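Piwi domain-containing protein (Vanderwaltozyma polyspora, PDB 5THE) probably binds a guide RNA and uses it to select target RNAs for cleavage, this chain being the C-terminal lobe of a budding yeast Argonaute. Local coordinates at residues A[67-72]-A[112-116]; A[76-80]-A[183-188]; A[80-85]-A[123-129]; A[98-103]-A[220-226]. The contacts are given in a common frame with arbitrary orientation. Residues are numbered along the deposited sequence.

Interaction 1: residues A[67-72]-A[112-116]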
# COMPACT_ATOMS: atom_id res chain seq x y z
N HIS A 67 7.37 21.57 1.04
CA HIS A 67 7.66 20.66 -0.06
C HIS A 67 6.45 20.57 -0.98
O HIS A 67 5.33 20.93 -0.61
CB HIS A 67 8.01 19.27 0.46
CG HIS A 67 9.20 19.24 1.35
ND1 HIS A 67 10.43 19.73 0.97
CD2 HIS A 67 9.36 18.78 2.62
CE1 HIS A 67 11.29 19.58 1.96
NE2 HIS A 67 10.66 19.00 2.97
N GLN A 68 6.68 20.04 -2.17
CA GLN A 68 5.61 19.79 -3.11
C GLN A 68 5.68 18.35 -3.61
O GLN A 68 6.76 17.75 -3.68
CB GLN A 68 5.65 20.77 -4.28
CG GLN A 68 5.33 22.19 -3.84
CD GLN A 68 5.35 23.17 -4.99
OE1 GLN A 68 5.97 22.93 -6.02
NE2 GLN A 68 4.66 24.29 -4.82
N PHE A 69 4.51 17.82 -3.93
CA PHE A 69 4.42 16.52 -4.58
C PHE A 69 5.16 16.54 -5.91
O PHE A 69 5.10 17.53 -6.65
CB PHE A 69 2.96 16.14 -4.82
CG PHE A 69 2.16 16.00 -3.56
CD1 PHE A 69 2.76 15.62 -2.37
CD2 PHE A 69 0.80 16.27 -3.57
CE1 PHE A 69 2.02 15.49 -1.20
CE2 PHE A 69 0.04 16.14 -2.39
CZ PHE A 69 0.66 15.74 -1.21
N ILE A 70 5.79 15.42 -6.24
CA ILE A 70 6.59 15.32 -7.46
C ILE A 70 5.73 15.53 -8.70
O ILE A 70 6.14 16.21 -9.64
CB ILE A 70 7.30 13.94 -7.51
CG1 ILE A 70 8.41 13.87 -6.47
CG2 ILE A 70 7.82 13.64 -8.92
CD1 ILE A 70 8.87 12.45 -6.17
N SER A 71 4.54 14.94 -8.73
CA SER A 71 3.72 14.96 -9.94
C SER A 71 2.26 15.11 -9.53
O SER A 71 1.72 14.26 -8.81
CB SER A 71 3.91 13.68 -10.76
OG SER A 71 3.02 13.64 -11.87
N THR A 72 1.62 16.16 -10.03
CA THR A 72 0.23 16.49 -9.76
C THR A 72 -0.50 16.69 -11.08
O THR A 72 0.14 16.75 -12.13
CB THR A 72 0.17 17.75 -8.89
OG1 THR A 72 0.90 18.80 -9.53
CG2 THR A 72 0.76 17.48 -7.52
N GLN A 112 -0.84 24.52 -2.15
CA GLN A 112 0.56 24.68 -1.75
C GLN A 112 1.39 23.44 -2.05
O GLN A 112 2.62 23.54 -2.17
CB GLN A 112 0.64 25.00 -0.26
CG GLN A 112 -0.14 26.23 0.20
CD GLN A 112 0.47 27.55 -0.28
OE1 GLN A 112 0.51 27.83 -1.48
NE2 GLN A 112 0.95 28.36 0.66
N LEU A 113 0.76 22.28 -2.13
CA LEU A 113 1.47 21.05 -2.44
C LEU A 113 1.49 20.75 -3.93
O LEU A 113 2.16 19.80 -4.35
CB LEU A 113 0.83 19.87 -1.67
CG LEU A 113 0.80 20.10 -0.16
CD1 LEU A 113 -0.16 19.15 0.54
CD2 LEU A 113 2.20 19.96 0.41
N GLY A 114 0.76 21.52 -4.73
CA GLY A 114 0.73 21.36 -6.17
C GLY A 114 -0.57 20.83 -6.73
O GLY A 114 -0.67 20.62 -7.95
N VAL A 115 -1.58 20.58 -5.89
CA VAL A 115 -2.85 20.04 -6.34
C VAL A 115 -3.84 21.19 -6.41
O VAL A 115 -4.14 21.84 -5.40
CB VAL A 115 -3.36 18.95 -5.40
CG1 VAL A 115 -4.63 18.34 -5.96
CG2 VAL A 115 -2.27 17.91 -5.17
N ASP A 116 -4.37 21.43 -7.60
CA ASP A 116 -5.25 22.55 -7.88
C ASP A 116 -6.66 22.00 -8.07
O ASP A 116 -6.95 21.35 -9.08
CB ASP A 116 -4.75 23.32 -9.11
CG ASP A 116 -5.59 24.53 -9.44
OD1 ASP A 116 -6.27 25.07 -8.54
OD2 ASP A 116 -5.56 24.96 -10.62
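Both segments are irregular and run in roughly the same direction, with the CA atoms of Gln68 and Leu113 4.4 Å apart and those of Thr72 and Val115 5.8 Å apart. The 112-116 segment follows helix 95-111 directly, and a Schellman motif at Gly114, with positive phi, ends the helical run. A CB on Gly114 would collide with the carbonyl oxygen of Leu113 and lie only 3.3 Å from Thr72 CG2, so the lack of a side chain lets the two segments come this close. The carbonyls exposed at the helix end are taken up by the 67-72 segment. Phe69 N donates to Leu113 O at 3.1 Å, while Gln68 NE2 makes a weak bond to Gln112 O at 3.4 Å. Phe69 is the main apolar contribution from 67-72: Leu113 CB sits over one face of its ring in a CH-pi contact, 4.1 Å from the centroid, and Val115 CG2 meets the ring edge, 3.8 Å from Phe69 CD2. Helix 228-241 also packs on Phe69, through Val235 and Met236. Ile70 and Ser71 point away and form a classic beta bulge opposite Ser245. The loop leading into strand 77-85 is thus joined to the end of the helix that follows that strand, the last tie being Thr72 OG1 donating to Gly114 O at 2.9 Å.

Interaction 2: residues A[76-80]-A[183-188]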
# COMPACT_ATOMS: atom_id res chain seq x y z
N GLN A 76 -6.49 21.93 -13.60
CA GLN A 76 -7.35 22.01 -12.43
C GLN A 76 -8.39 20.91 -12.44
O GLN A 76 -8.97 20.60 -13.49
CB GLN A 76 -8.03 23.37 -12.37
CG GLN A 76 -8.64 23.66 -11.02
CD GLN A 76 -9.36 24.97 -10.99
OE1 GLN A 76 -10.30 25.19 -11.75
NE2 GLN A 76 -8.91 25.87 -10.12
N VAL A 77 -8.61 20.29 -11.28
CA VAL A 77 -9.58 19.21 -11.12
C VAL A 77 -10.78 19.75 -10.37
O VAL A 77 -10.63 20.52 -9.41
CB VAL A 77 -8.95 18.02 -10.37
CG1 VAL A 77 -9.95 16.89 -10.18
CG2 VAL A 77 -7.69 17.52 -11.09
N ASN A 78 -11.98 19.35 -10.78
CA ASN A 78 -13.18 19.72 -10.04
C ASN A 78 -13.34 18.79 -8.85
O ASN A 78 -13.21 17.56 -8.98
CB ASN A 78 -14.42 19.64 -10.93
CG ASN A 78 -14.35 20.60 -12.10
OD1 ASN A 78 -14.23 21.80 -11.91
ND2 ASN A 78 -14.42 20.07 -13.31
N LEU A 79 -13.65 19.36 -7.69
CA LEU A 79 -13.80 18.61 -6.45
C LEU A 79 -15.23 18.83 -5.96
O LEU A 79 -15.59 19.94 -5.58
CB LEU A 79 -12.79 19.07 -5.40
CG LEU A 79 -12.81 18.32 -4.06
CD1 LEU A 79 -12.47 16.86 -4.28
CD2 LEU A 79 -11.86 18.93 -3.05
N ARG A 80 -16.03 17.77 -5.98
CA ARG A 80 -17.45 17.83 -5.61
C ARG A 80 -17.65 17.14 -4.27
O ARG A 80 -17.39 15.94 -4.14
CB ARG A 80 -18.33 17.17 -6.67
CG ARG A 80 -18.45 17.93 -7.97
CD ARG A 80 -18.84 19.38 -7.77
NE ARG A 80 -20.17 19.55 -7.18
CZ ARG A 80 -21.32 19.38 -7.83
NH1 ARG A 80 -21.31 19.01 -9.11
NH2 ARG A 80 -22.47 19.58 -7.20
N SER A 183 -17.28 15.26 -16.21
CA SER A 183 -15.93 14.72 -16.30
C SER A 183 -14.96 15.58 -15.49
O SER A 183 -15.29 16.70 -15.06
CB SER A 183 -15.48 14.66 -17.75
OG SER A 183 -15.46 15.97 -18.30
N ASN A 184 -13.75 15.06 -15.29
CA ASN A 184 -12.72 15.79 -14.57
C ASN A 184 -13.20 16.13 -13.16
O ASN A 184 -12.95 17.21 -12.63
CB ASN A 184 -12.32 17.05 -15.36
CG ASN A 184 -11.24 17.88 -14.69
OD1 ASN A 184 -10.36 17.36 -14.00
ND2 ASN A 184 -11.30 19.19 -14.89
N THR A 185 -13.92 15.19 -12.55
CA THR A 185 -14.52 15.45 -11.24
C THR A 185 -14.08 14.39 -10.23
O THR A 185 -14.19 13.19 -10.48
CB THR A 185 -16.05 15.50 -11.34
OG1 THR A 185 -16.43 16.72 -11.99
CG2 THR A 185 -16.67 15.48 -9.96
N TYR A 186 -13.58 14.87 -9.10
CA TYR A 186 -13.19 14.05 -7.97
C TYR A 186 -14.27 14.19 -6.91
O TYR A 186 -14.66 15.31 -6.58
CB TYR A 186 -11.83 14.49 -7.42
CG TYR A 186 -11.19 13.45 -6.53
CD1 TYR A 186 -11.65 13.25 -5.23
CD2 TYR A 186 -10.15 12.66 -7.00
CE1 TYR A 186 -11.08 12.29 -4.41
CE2 TYR A 186 -9.56 11.70 -6.19
CZ TYR A 186 -10.03 11.52 -4.90
OH TYR A 186 -9.47 10.57 -4.09
N ILE A 187 -14.76 13.07 -6.41
CA ILE A 187 -15.83 13.09 -5.41
C ILE A 187 -15.23 13.05 -4.02
O ILE A 187 -14.39 12.20 -3.72
CB ILE A 187 -16.80 11.92 -5.60
CG1 ILE A 187 -17.58 12.08 -6.89
CG2 ILE A 187 -17.74 11.85 -4.40
CD1 ILE A 187 -18.21 10.80 -7.32
N LEU A 188 -15.69 13.95 -3.15
CA LEU A 188 -15.36 13.90 -1.73
C LEU A 188 -16.62 13.54 -0.95
O LEU A 188 -17.53 14.36 -0.82
CB LEU A 188 -14.77 15.23 -1.26
CG LEU A 188 -14.47 15.31 0.24
CD1 LEU A 188 -13.48 14.22 0.66
CD2 LEU A 188 -13.95 16.71 0.60
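Ser183 leads into the pairing, which starts at Asn184, whose backbone takes a left-handed conformation with positive phi. Its side chain reaches back across the gap, ND2 donating to Gln76 O at 3.1 Å, while its carbonyl oxygen accepts from Asn78 N at 3.0 Å and, weakly, from Asn78 ND2 at 3.3 Å. Thr185 pairs with Asn78, their CA atoms 4.6 Å apart, and Thr185 CG2 packs 3.6 Å from Arg80 CG; the Arg80 side chain then turns away, its NH2 bonding to Lys122 O. Tyr186 bonds on both sides of its peptide, Tyr186 N to Asn78 O at 2.7 Å and Tyr186 O from Arg80 N at 2.9 Å. These are parallel neighbours in the sheet of the Rossmann-like MID domain, crossing at -26°. The Tyr186 side chain lies on the face with Leu79, CD1 to CD1 3.8 Å, and its hydroxyl bonds to Ser216 on strand 215-219. Ile187, on the face with Asn78 and Arg80, brings its CA 3.5 Å from Arg80 O in a CA-H...O contact. Leu188 N then bonds to Arg80 O at 2.8 Å, and Leu188 CB lies 4.1 Å from Leu79 CD1, where Met103 of helix 95-111 covers both leucines.

Interaction 3: residues A[80-85]-A[123-129]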
# COMPACT_ATOMS: atom_id res chain seq x y z
N ARG A 80 -16.03 17.77 -5.98
CA ARG A 80 -17.45 17.83 -5.61
C ARG A 80 -17.65 17.14 -4.27
O ARG A 80 -17.39 15.94 -4.14
CB ARG A 80 -18.33 17.17 -6.67
CG ARG A 80 -18.45 17.93 -7.97
CD ARG A 80 -18.84 19.38 -7.77
NE ARG A 80 -20.17 19.55 -7.18
CZ ARG A 80 -21.32 19.38 -7.83
NH1 ARG A 80 -21.31 19.01 -9.11
NH2 ARG A 80 -22.47 19.58 -7.20
N ALA A 81 -18.13 17.90 -3.29
CA ALA A 81 -18.44 17.33 -1.99
C ALA A 81 -19.84 16.74 -2.01
O ALA A 81 -20.79 17.37 -2.50
CB ALA A 81 -18.31 18.40 -0.91
N ILE A 82 -19.98 15.53 -1.50
CA ILE A 82 -21.27 14.89 -1.31
C ILE A 82 -21.37 14.53 0.16
O ILE A 82 -20.61 13.69 0.66
CB ILE A 82 -21.44 13.65 -2.19
CG1 ILE A 82 -21.35 14.04 -3.68
CG2 ILE A 82 -22.77 12.92 -1.87
CD1 ILE A 82 -21.49 12.85 -4.63
N PHE A 83 -22.27 15.20 0.87
CA PHE A 83 -22.45 14.96 2.30
C PHE A 83 -23.37 13.76 2.47
O PHE A 83 -24.55 13.81 2.12
CB PHE A 83 -23.02 16.20 2.98
CG PHE A 83 -22.96 16.15 4.48
CD1 PHE A 83 -23.98 15.55 5.21
CD2 PHE A 83 -21.90 16.69 5.17
CE1 PHE A 83 -23.93 15.49 6.59
CE2 PHE A 83 -21.84 16.64 6.56
CZ PHE A 83 -22.86 16.03 7.26
N ILE A 84 -22.83 12.68 3.01
CA ILE A 84 -23.60 11.47 3.26
C ILE A 84 -24.13 11.59 4.69
O ILE A 84 -23.38 11.44 5.66
CB ILE A 84 -22.76 10.21 3.06
CG1 ILE A 84 -22.17 10.19 1.63
CG2 ILE A 84 -23.62 8.96 3.33
CD1 ILE A 84 -23.22 10.06 0.48
N ASN A 85 -25.41 11.90 4.82
CA ASN A 85 -26.00 12.09 6.14
C ASN A 85 -26.44 10.73 6.67
O ASN A 85 -27.60 10.32 6.57
CB ASN A 85 -27.18 13.06 6.05
CG ASN A 85 -27.78 13.33 7.41
OD1 ASN A 85 -27.06 13.38 8.40
ND2 ASN A 85 -29.10 13.52 7.47
N PRO A 123 -21.85 21.78 -2.50
CA PRO A 123 -21.97 20.45 -1.89
C PRO A 123 -23.39 19.90 -1.97
O PRO A 123 -24.38 20.63 -1.88
CB PRO A 123 -21.56 20.70 -0.43
CG PRO A 123 -20.62 21.85 -0.51
CD PRO A 123 -21.17 22.74 -1.62
N ILE A 124 -23.48 18.59 -2.12
CA ILE A 124 -24.75 17.90 -2.30
C ILE A 124 -25.04 17.06 -1.07
O ILE A 124 -24.17 16.30 -0.61
CB ILE A 124 -24.72 17.03 -3.57
CG1 ILE A 124 -24.60 17.93 -4.80
CG2 ILE A 124 -25.95 16.13 -3.61
CD1 ILE A 124 -24.39 17.16 -6.06
N LEU A 125 -26.25 17.18 -0.55
CA LEU A 125 -26.69 16.45 0.62
C LEU A 125 -27.46 15.21 0.19
O LEU A 125 -28.39 15.30 -0.61
CB LEU A 125 -27.55 17.33 1.52
CG LEU A 125 -28.17 16.64 2.74
CD1 LEU A 125 -27.09 16.14 3.68
CD2 LEU A 125 -29.12 17.58 3.50
N ILE A 126 -27.06 14.05 0.72
CA ILE A 126 -27.76 12.79 0.45
C ILE A 126 -28.24 12.21 1.78
O ILE A 126 -27.43 11.88 2.65
CB ILE A 126 -26.86 11.80 -0.29
CG1 ILE A 126 -26.59 12.32 -1.71
CG2 ILE A 126 -27.48 10.41 -0.29
CD1 ILE A 126 -26.28 11.25 -2.71
N ASN A 127 -29.56 12.08 1.92
CA ASN A 127 -30.17 11.49 3.10
C ASN A 127 -30.50 10.04 2.83
O ASN A 127 -30.62 9.62 1.68
CB ASN A 127 -31.44 12.25 3.48
CG ASN A 127 -31.15 13.65 3.95
OD1 ASN A 127 -30.36 13.85 4.86
ND2 ASN A 127 -31.80 14.63 3.33
N GLN A 128 -30.64 9.27 3.91
CA GLN A 128 -31.15 7.90 3.85
C GLN A 128 -30.31 7.03 2.94
O GLN A 128 -30.83 6.18 2.21
CB GLN A 128 -32.62 7.89 3.39
CG GLN A 128 -33.52 8.74 4.27
CD GLN A 128 -34.99 8.58 3.91
OE1 GLN A 128 -35.80 8.20 4.75
NE2 GLN A 128 -35.32 8.89 2.67
N PHE A 129 -29.00 7.23 2.96
CA PHE A 129 -28.10 6.33 2.25
C PHE A 129 -27.66 5.22 3.19
O PHE A 129 -27.26 5.47 4.33
CB PHE A 129 -26.87 7.06 1.70
CG PHE A 129 -25.91 6.14 1.02
CD1 PHE A 129 -24.92 5.48 1.76
CD2 PHE A 129 -26.00 5.90 -0.35
CE1 PHE A 129 -24.05 4.59 1.14
CE2 PHE A 129 -25.13 5.02 -0.98
CZ PHE A 129 -24.15 4.37 -0.24
O HOH W 1 -27.39 9.39 3.89
O HOH W 2 -30.58 10.32 6.26
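This is a parallel strand pairing: strand 124-127 lies beside strand 77-85, which has strand 185-191 on its other side. The two run 4.6 Å apart at a crossing angle of -25°. Four backbone bonds join them: Ile124 N to Ala81 O at 3.0 Å, Phe83 N to Ile124 O at a short 2.6 Å, Ile126 N to Phe83 O at 2.9 Å and Asn85 N to Ile126 O at 3.0 Å. Helix 95-111 lies between the strands in the chain, making this a beta-alpha-beta crossover of the Rossmann-like MID domain. The helix covers the face bearing Ala81 and Phe83, where Phe83 CD1 touches Leu125 CD1 at 3.5 Å. The opposite face carries Ile82, Ile84, Ile124 and Ile126, with Ile82 CG2 3.9 Å from Ile126 CG1, and helix 169-179 packs on it through Leu174 and Leu177. Beyond the isoleucines, Phe129 leans on Ile84, CD1 to CG2 4.0 Å, and packs against helix 197-210, at Leu203 and Ile206 among others. At the C-terminal end Asn85 ND2 donates to Asn127 OD1 at 2.9 Å, while Asn85 OD1 accepts from Arg192. There the strands part around two waters: water 1 links Ile126 O to Phe129 N, and water 2 bridges Asn85 O, 3.0 Å away, and Gln128 N, 2.6 Å away.

Interaction 4: residues A[98-103]-A[220-226]. With nucleotides of chain B.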
# COMPACT_ATOMS: atom_id res chain seq x y z
N GLU A 98 -20.51 25.69 6.94
CA GLU A 98 -19.29 25.11 7.49
C GLU A 98 -18.61 24.20 6.47
O GLU A 98 -17.38 24.20 6.36
CB GLU A 98 -19.59 24.37 8.79
CG GLU A 98 -19.55 25.29 10.01
CD GLU A 98 -19.93 24.59 11.30
OE1 GLU A 98 -20.08 23.35 11.30
OE2 GLU A 98 -20.08 25.29 12.33
N LEU A 99 -19.39 23.45 5.71
CA LEU A 99 -18.80 22.59 4.69
C LEU A 99 -18.22 23.42 3.54
O LEU A 99 -17.15 23.10 3.04
CB LEU A 99 -19.84 21.59 4.17
CG LEU A 99 -19.40 20.61 3.08
CD1 LEU A 99 -18.12 19.87 3.50
CD2 LEU A 99 -20.54 19.63 2.79
N ASP A 100 -18.92 24.48 3.12
CA ASP A 100 -18.35 25.40 2.13
C ASP A 100 -17.02 25.96 2.59
O ASP A 100 -16.04 26.03 1.82
CB ASP A 100 -19.32 26.54 1.85
CG ASP A 100 -20.53 26.08 1.09
OD1 ASP A 100 -20.38 25.16 0.25
OD2 ASP A 100 -21.63 26.61 1.34
N ILE A 101 -16.97 26.40 3.85
CA ILE A 101 -15.74 26.96 4.40
C ILE A 101 -14.63 25.91 4.39
O ILE A 101 -13.50 26.18 3.98
CB ILE A 101 -16.00 27.52 5.81
CG1 ILE A 101 -16.86 28.78 5.68
CG2 ILE A 101 -14.69 27.80 6.53
CD1 ILE A 101 -17.57 29.19 6.95
N SER A 102 -14.95 24.68 4.82
CA SER A 102 -13.94 23.63 4.87
C SER A 102 -13.44 23.28 3.47
O SER A 102 -12.25 23.02 3.28
CB SER A 102 -14.49 22.39 5.56
OG SER A 102 -14.63 22.63 6.95
N MET A 103 -14.34 23.27 2.48
CA MET A 103 -13.94 22.97 1.11
C MET A 103 -13.02 24.05 0.57
O MET A 103 -12.07 23.76 -0.17
CB MET A 103 -15.18 22.84 0.22
CG MET A 103 -16.03 21.61 0.50
SD MET A 103 -15.09 20.08 0.32
CE MET A 103 -14.99 19.96 -1.47
N TRP A 220 -16.78 13.90 8.78
CA TRP A 220 -17.07 15.32 8.92
C TRP A 220 -16.50 15.91 10.21
O TRP A 220 -15.97 17.02 10.20
CB TRP A 220 -18.59 15.53 8.87
CG TRP A 220 -19.06 16.96 9.07
CD1 TRP A 220 -20.06 17.37 9.91
CD2 TRP A 220 -18.54 18.15 8.45
NE1 TRP A 220 -20.21 18.73 9.83
CE2 TRP A 220 -19.30 19.23 8.95
CE3 TRP A 220 -17.53 18.40 7.52
CZ2 TRP A 220 -19.07 20.56 8.54
CZ3 TRP A 220 -17.29 19.73 7.13
CH2 TRP A 220 -18.07 20.78 7.64
N ASP A 221 -16.61 15.19 11.33
CA ASP A 221 -16.09 15.77 12.57
C ASP A 221 -14.58 15.94 12.53
O ASP A 221 -14.04 16.76 13.28
CB ASP A 221 -16.50 14.94 13.80
CG ASP A 221 -17.98 15.11 14.14
OD1 ASP A 221 -18.58 16.13 13.74
OD2 ASP A 221 -18.55 14.22 14.81
N ASN A 222 -13.90 15.21 11.65
CA ASN A 222 -12.48 15.46 11.43
C ASN A 222 -12.27 16.60 10.45
O ASN A 222 -11.55 17.57 10.74
CB ASN A 222 -11.79 14.21 10.90
CG ASN A 222 -11.77 13.09 11.90
OD1 ASN A 222 -11.80 13.32 13.11
ND2 ASN A 222 -11.72 11.85 11.40
N PHE A 223 -12.88 16.49 9.27
CA PHE A 223 -12.68 17.45 8.19
C PHE A 223 -13.00 18.86 8.66
O PHE A 223 -12.26 19.81 8.35
CB PHE A 223 -13.56 17.06 7.00
CG PHE A 223 -13.33 17.88 5.76
CD1 PHE A 223 -12.05 18.23 5.36
CD2 PHE A 223 -14.40 18.28 4.96
CE1 PHE A 223 -11.84 18.98 4.22
CE2 PHE A 223 -14.20 19.03 3.80
CZ PHE A 223 -12.92 19.38 3.43
N LYS A 224 -14.09 19.02 9.41
CA LYS A 224 -14.56 20.33 9.83
C LYS A 224 -13.56 21.07 10.72
O LYS A 224 -13.73 22.27 10.94
CB LYS A 224 -15.91 20.20 10.55
CG LYS A 224 -15.80 19.77 11.99
CD LYS A 224 -17.16 19.34 12.54
CE LYS A 224 -18.26 20.31 12.13
NZ LYS A 224 -17.99 21.70 12.59
N LYS A 225 -12.53 20.40 11.24
CA LYS A 225 -11.53 21.09 12.05
C LYS A 225 -10.64 22.00 11.21
O LYS A 225 -9.97 22.87 11.76
CB LYS A 225 -10.64 20.09 12.80
CG LYS A 225 -11.39 19.17 13.76
CD LYS A 225 -10.45 18.08 14.25
CE LYS A 225 -11.19 17.05 15.06
NZ LYS A 225 -10.33 15.95 15.57
N ASN A 226 -10.60 21.81 9.89
CA ASN A 226 -9.84 22.68 8.99
C ASN A 226 -8.35 22.68 9.30
O ASN A 226 -7.69 23.71 9.26
CB ASN A 226 -10.40 24.10 9.00
CG ASN A 226 -11.86 24.14 8.57
OD1 ASN A 226 -12.26 23.40 7.68
ND2 ASN A 226 -12.65 24.99 9.22
P A B 2 -11.09 10.04 8.23
OP1 A B 2 -11.02 9.23 9.47
OP2 A B 2 -11.63 11.43 8.25
O5' A B 2 -9.64 10.05 7.58
C5' A B 2 -9.45 10.44 6.21
C4' A B 2 -8.03 10.82 5.96
O4' A B 2 -7.73 12.05 6.66
C3' A B 2 -6.98 9.85 6.47
O3' A B 2 -6.79 8.77 5.62
C2' A B 2 -5.75 10.74 6.62
O2' A B 2 -5.20 11.04 5.34
C1' A B 2 -6.40 12.02 7.15
N9 A B 2 -6.49 12.05 8.62
C8 A B 2 -7.50 11.53 9.40
N7 A B 2 -7.36 11.75 10.67
C5 A B 2 -6.19 12.50 10.74
C6 A B 2 -5.50 13.04 11.82
N6 A B 2 -5.96 12.89 13.07
N1 A B 2 -4.36 13.72 11.57
C2 A B 2 -3.95 13.84 10.29
N3 A B 2 -4.52 13.36 9.17
C4 A B 2 -5.63 12.69 9.48
O HOH W 3 -22.10 20.78 11.02
O HOH W 4 -10.54 22.44 5.60
O HOH W 5 -15.60 24.78 8.53
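A short bond of 2.6 Å, from Ser102 OG to Asn226 OD1, ties the middle of one helix to a residue with positive phi that ends another helical run. Water 5 doubles the link, accepting from Asn226 ND2 at 3.0 Å and donating to Ser102 OG at 2.8 Å. Asn226 gets there through the type I turn of Phe223 to Asn226. Around this polar pair the rings pack: Ser102 CB sits over one face of Phe223, 4.1 Å from its centroid, while Met103 SD approaches the ring edge, 3.7 Å from Phe223 CE2, in a Met-aromatic contact. Trp220 brings its six-membered ring against Leu99, with CZ3 3.7 Å from Leu99 CD1 and CH2 3.5 Å from Leu99 CA. Farther toward the N terminus of the 98-103 segment, Lys224 NZ makes a salt bridge to Glu98 OE1 at 3.0 Å, and water 3 connects the same carboxylate oxygen to Trp220 NE1. Asn222 is turned from helix 95-111 toward the RNA, its ND2 donating to OP2 of nucleotide A2 of chain B at 3.2 Å. Helix packing behind a residue that holds a backbone phosphate is consistent with the Rossmann-like MID domain, the part of Argonautes that receives the 5' end of the guide.

In the fold
From the N terminus, the loop at 67-72 opens interaction 1, which closes at 112-116 once strand 77-85 and helix 95-111 have passed. Strand 77-85 opens interactions 2 and 3, sharing Arg80. Interaction 3 closes at 123-129, within the longer span that interaction 2 closes at 183-188, and interaction 1 crosses both. Interaction 4 starts on helix 95-111 and closes last, at 220-226, crossing the other three. Interactions 2 and 3 put partners on the two sides of one strand; interaction 4 packs against both, through Met103 and Leu99 of helix 95-111 and Trp220 of helix 220-223. Interaction 1 touches only interaction 2, by Asp116 with Gln76 and Val77, connecting the loop after helix 95-111 to the start of strand 77-85.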